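Local coordinates for DNA mismatch repair protein MutS (Thermus aquaticus, PDB 1EWQ) that recognises mismatched DNA to start its repair, binds ATP and has a weak ATPase activity, at residues C[167-172]-C[292-297]; C[256-259]-C[263-266]. One frame throughout, in Å; residues are numbered along the deposited sequence.

Interaction 1. Residues C[167-172]-C[292-297]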
# COMPACT_ATOMS: atom_id res chain seq x y z
N TYR C 167 -13.10 -23.90 -5.48
CA TYR C 167 -12.78 -22.50 -5.29
C TYR C 167 -13.56 -21.88 -4.14
O TYR C 167 -12.98 -21.14 -3.34
CB TYR C 167 -13.01 -21.71 -6.58
CG TYR C 167 -11.98 -22.00 -7.67
CD1 TYR C 167 -10.88 -22.82 -7.41
CD2 TYR C 167 -12.11 -21.45 -8.94
CE1 TYR C 167 -9.93 -23.10 -8.41
CE2 TYR C 167 -11.17 -21.73 -9.94
CZ TYR C 167 -10.09 -22.55 -9.67
OH TYR C 167 -9.18 -22.84 -10.67
N ASP C 168 -14.86 -22.17 -4.04
CA ASP C 168 -15.64 -21.60 -2.94
C ASP C 168 -15.15 -22.09 -1.58
O ASP C 168 -15.10 -21.32 -0.63
CB ASP C 168 -17.12 -21.93 -3.07
CG ASP C 168 -17.82 -21.05 -4.09
OD1 ASP C 168 -17.38 -19.91 -4.30
OD2 ASP C 168 -18.84 -21.51 -4.65
N GLU C 169 -14.82 -23.38 -1.49
CA GLU C 169 -14.35 -23.93 -0.23
C GLU C 169 -13.05 -23.27 0.15
O GLU C 169 -12.80 -22.98 1.32
CB GLU C 169 -14.12 -25.44 -0.32
CG GLU C 169 -15.24 -26.29 0.24
CD GLU C 169 -15.67 -25.87 1.64
OE1 GLU C 169 -14.90 -26.04 2.60
OE2 GLU C 169 -16.79 -25.38 1.76
N LEU C 170 -12.21 -23.03 -0.85
CA LEU C 170 -10.92 -22.40 -0.63
C LEU C 170 -11.11 -20.96 -0.15
O LEU C 170 -10.52 -20.54 0.84
CB LEU C 170 -10.09 -22.43 -1.93
CG LEU C 170 -8.60 -22.05 -1.95
CD1 LEU C 170 -8.44 -20.62 -1.50
CD2 LEU C 170 -7.81 -22.97 -1.05
N PHE C 171 -11.98 -20.21 -0.83
CA PHE C 171 -12.21 -18.82 -0.46
C PHE C 171 -12.73 -18.62 0.97
O PHE C 171 -12.25 -17.74 1.68
CB PHE C 171 -13.18 -18.16 -1.42
CG PHE C 171 -13.35 -16.71 -1.16
CD1 PHE C 171 -12.46 -15.79 -1.69
CD2 PHE C 171 -14.38 -16.25 -0.34
CE1 PHE C 171 -12.58 -14.44 -1.41
CE2 PHE C 171 -14.50 -14.89 -0.04
CZ PHE C 171 -13.60 -13.99 -0.58
N ARG C 172 -13.73 -19.39 1.38
CA ARG C 172 -14.26 -19.22 2.73
C ARG C 172 -13.18 -19.43 3.80
O ARG C 172 -13.35 -18.99 4.93
CB ARG C 172 -15.47 -20.15 2.98
CG ARG C 172 -15.39 -21.51 2.30
CD ARG C 172 -16.37 -22.58 2.84
NE ARG C 172 -17.67 -22.08 3.31
CZ ARG C 172 -18.79 -22.81 3.31
NH1 ARG C 172 -18.76 -24.05 2.84
NH2 ARG C 172 -19.93 -22.31 3.79
N LEU C 292 -19.19 -18.86 11.47
CA LEU C 292 -19.66 -18.03 10.37
C LEU C 292 -19.27 -18.65 9.02
O LEU C 292 -20.02 -18.56 8.05
CB LEU C 292 -19.09 -16.61 10.48
CG LEU C 292 -19.78 -15.65 11.45
CD1 LEU C 292 -18.93 -14.39 11.62
CD2 LEU C 292 -21.17 -15.28 10.93
N ARG C 293 -18.09 -19.27 8.95
CA ARG C 293 -17.62 -19.89 7.71
C ARG C 293 -18.60 -20.99 7.26
O ARG C 293 -18.88 -21.14 6.08
CB ARG C 293 -16.22 -20.50 7.90
CG ARG C 293 -15.31 -20.40 6.68
CD ARG C 293 -14.19 -21.44 6.67
NE ARG C 293 -13.44 -21.53 7.92
CZ ARG C 293 -12.81 -20.51 8.49
NH1 ARG C 293 -12.86 -19.31 7.92
NH2 ARG C 293 -12.12 -20.69 9.61
N HIS C 294 -19.09 -21.76 8.22
CA HIS C 294 -20.02 -22.86 7.94
C HIS C 294 -21.24 -22.86 8.86
O HIS C 294 -21.25 -23.55 9.88
CB HIS C 294 -19.30 -24.21 8.10
CG HIS C 294 -18.18 -24.41 7.12
ND1 HIS C 294 -18.38 -24.96 5.88
CD2 HIS C 294 -16.87 -24.11 7.20
CE1 HIS C 294 -17.23 -24.99 5.22
NE2 HIS C 294 -16.30 -24.48 6.01
N PRO C 295 -22.27 -22.07 8.52
CA PRO C 295 -23.48 -22.03 9.35
C PRO C 295 -24.10 -23.42 9.34
O PRO C 295 -24.00 -24.15 8.35
CB PRO C 295 -24.38 -21.00 8.63
CG PRO C 295 -23.37 -20.11 7.91
CD PRO C 295 -22.34 -21.10 7.41
N LEU C 296 -24.76 -23.79 10.44
CA LEU C 296 -25.39 -25.11 10.57
C LEU C 296 -26.74 -25.25 9.87
O LEU C 296 -27.40 -24.26 9.55
CB LEU C 296 -25.57 -25.44 12.06
CG LEU C 296 -24.39 -25.22 13.02
CD1 LEU C 296 -24.81 -25.61 14.43
CD2 LEU C 296 -23.18 -26.03 12.58
N LEU C 297 -27.15 -26.49 9.62
CA LEU C 297 -28.43 -26.79 8.98
C LEU C 297 -29.33 -27.51 9.99
O LEU C 297 -30.50 -27.77 9.71
CB LEU C 297 -28.22 -27.72 7.78
CG LEU C 297 -27.30 -27.28 6.64
CD1 LEU C 297 -27.18 -28.42 5.61
CD2 LEU C 297 -27.86 -26.03 6.00

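Interaction 2. Residues C[256-259]-C[263-266]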
# COMPACT_ATOMS: atom_id res chain seq x y z
N THR C 256 -21.24 -14.55 -2.62
CA THR C 256 -22.11 -14.22 -1.49
C THR C 256 -21.33 -13.62 -0.33
O THR C 256 -21.70 -12.59 0.22
CB THR C 256 -22.84 -15.48 -1.00
OG1 THR C 256 -23.76 -15.91 -2.00
CG2 THR C 256 -23.58 -15.20 0.30
N LEU C 257 -20.25 -14.29 0.07
CA LEU C 257 -19.42 -13.80 1.16
C LEU C 257 -18.95 -12.40 0.85
O LEU C 257 -18.88 -11.56 1.75
CB LEU C 257 -18.23 -14.73 1.40
CG LEU C 257 -18.56 -16.08 2.06
CD1 LEU C 257 -17.32 -16.92 2.15
CD2 LEU C 257 -19.15 -15.84 3.44
N ARG C 258 -18.63 -12.13 -0.42
CA ARG C 258 -18.18 -10.81 -0.85
C ARG C 258 -19.32 -9.80 -0.91
O ARG C 258 -19.17 -8.67 -0.42
CB ARG C 258 -17.53 -10.88 -2.24
CG ARG C 258 -16.11 -11.45 -2.29
CD ARG C 258 -15.56 -11.47 -3.72
NE ARG C 258 -14.15 -11.85 -3.79
CZ ARG C 258 -13.15 -11.11 -3.32
NH1 ARG C 258 -13.40 -9.94 -2.74
NH2 ARG C 258 -11.89 -11.52 -3.43
N ALA C 259 -20.44 -10.18 -1.50
CA ALA C 259 -21.58 -9.28 -1.61
C ALA C 259 -22.17 -8.93 -0.26
O ALA C 259 -22.70 -7.84 -0.08
CB ALA C 259 -22.66 -9.87 -2.53
N PHE C 263 -16.67 -11.23 5.79
CA PHE C 263 -15.31 -11.15 6.31
C PHE C 263 -14.50 -9.99 5.74
O PHE C 263 -13.59 -9.49 6.40
CB PHE C 263 -14.57 -12.46 6.03
CG PHE C 263 -15.17 -13.65 6.71
CD1 PHE C 263 -15.65 -14.72 5.98
CD2 PHE C 263 -15.26 -13.70 8.10
CE1 PHE C 263 -16.21 -15.81 6.60
CE2 PHE C 263 -15.82 -14.80 8.74
CZ PHE C 263 -16.30 -15.86 7.99
N GLU C 264 -14.83 -9.57 4.52
CA GLU C 264 -14.13 -8.47 3.86
C GLU C 264 -15.13 -7.44 3.37
O GLU C 264 -16.23 -7.78 2.95
CB GLU C 264 -13.33 -9.00 2.67
CG GLU C 264 -12.19 -9.91 3.10
CD GLU C 264 -11.74 -10.83 1.97
OE1 GLU C 264 -10.84 -11.67 2.22
OE2 GLU C 264 -12.28 -10.69 0.85
N PRO C 265 -14.76 -6.15 3.42
CA PRO C 265 -15.62 -5.05 2.99
C PRO C 265 -15.54 -4.75 1.50
O PRO C 265 -14.57 -5.09 0.83
CB PRO C 265 -15.12 -3.89 3.83
CG PRO C 265 -13.63 -4.13 3.80
CD PRO C 265 -13.52 -5.63 4.04
N LEU C 266 -16.58 -4.09 0.99
CA LEU C 266 -16.59 -3.72 -0.42
C LEU C 266 -16.00 -2.32 -0.55
O LEU C 266 -15.14 -2.09 -1.41
CB LEU C 266 -18.02 -3.74 -0.97
CG LEU C 266 -18.64 -5.12 -1.20
CD1 LEU C 266 -20.09 -4.96 -1.54
CD2 LEU C 266 -17.90 -5.85 -2.32
O HOH W 1 -16.60 -11.21 3.06
O HOH W 2 -16.75 -7.90 0.26

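Interaction 1. Residues C[167-172]-C[292-297]
Arg172 and Arg293 bring helix 163-173 against the C-terminal end of helix 282-293, their CA atoms 6.0 Å apart, and the chain leaves helical geometry at His294. The two segments lie within the ranges of MutS domains II and III respectively. The two arginines grip each other in different ways. NH1 of Arg293 donates to the carbonyl O of Arg172 over 3.0 Å, a bent bond (N-H...O 149°) with the donor a little out of the carbonyl plane, while CB of Arg172 packs on CG of Arg293 at 3.7 Å. Arg172 itself points its guanidinium across the contact, its chain bent at chi3 (33°). There NH1 meets Glu169 OE2 at 2.6 Å in a salt bridge, and NH2 donates to Met250 O. The bond to Glu169 lies in the guanidinium plane, while in this buried interface the His294 ring leans over one face at a slant, offset toward the rim, the two planes 46° apart. A leucine in place of Arg172 would probably leave OE2 of buried Glu169 without this salt bridge, its OE1 still held by Tyr244, and the Met250 carbonyl without this donor. Beyond the contact, His294 meets Phe249 edge-to-face, Leu170 and Glu169 lean on strand 143-149, Tyr167 packs on helix 188-197, and Phe171 and Arg172 touch helix 254-259.

Interaction 2. Residues C[256-259]-C[263-266]
Leu257 and Phe263 form the apolar side of a helix end and the loop that follows it, in the MutS domain III region: the last turn of helix 254-259 ends, the chain reverses over three residues, and 263-266 returns beside it in an irregular conformation. The CA atoms of Arg258 and Glu264 stand 6.6 Å apart, a spacing that admits water between the backbones. On the packed side Leu257 points toward the loop and its CD2 meets CE1 of Phe263 at 4.3 Å, obliquely to the ring. Helices 163-173 and 282-293 flank the pair.

The opposing charges on the other side are held far less firmly. Arg258 runs straight from CG to NE (chi2 180°), and its NH1 comes no nearer than 3.8 Å to OE2 of Glu264. This is a long salt bridge in which no N-H is aimed at the oxygen, which lies well out of the guanidinium plane; the two flat groups are 54° apart. The closer polar partner of Arg258 is Glu254, which takes its NE in a salt bridge. Exposed Leu266 lays CD2 against the carbonyl O of Arg258 at 3.6 Å, a contact of apolar carbon with backbone.

Between the two backbones, two waters link the loop to the helix end. One molecule donates to Leu257 O and accepts from Phe263 N, each at 2.7 Å. A second water donates twice, to Arg258 O at 2.6 Å and to Glu264 O at 2.7 Å, bridging two carbonyl oxygens that cannot bond each other.

Interactions 1 and 2 have centres about 13 Å apart and touch through side-chain packing. In sequence, 256-259 and 263-266 both fall between the two segments of interaction 1, and in space they touch each of them: Arg172 CB lies 3.8 Å from Leu257 CD1, and Leu292 CB lies 3.8 Å from Phe263 CZ. Phe171 adds a third meeting, its CE1 at 3.6 Å from Arg258 NH2. The buried junction and the water-bridged turn therefore pack as one cluster. It is remote from the DNA, whose nearest approach is about 37 Å for interaction 1 and 34 Å for interaction 2. Leu266, by contrast, has its side chain about 9 Å from that of Ser590, in the predicted ATP-binding P-loop.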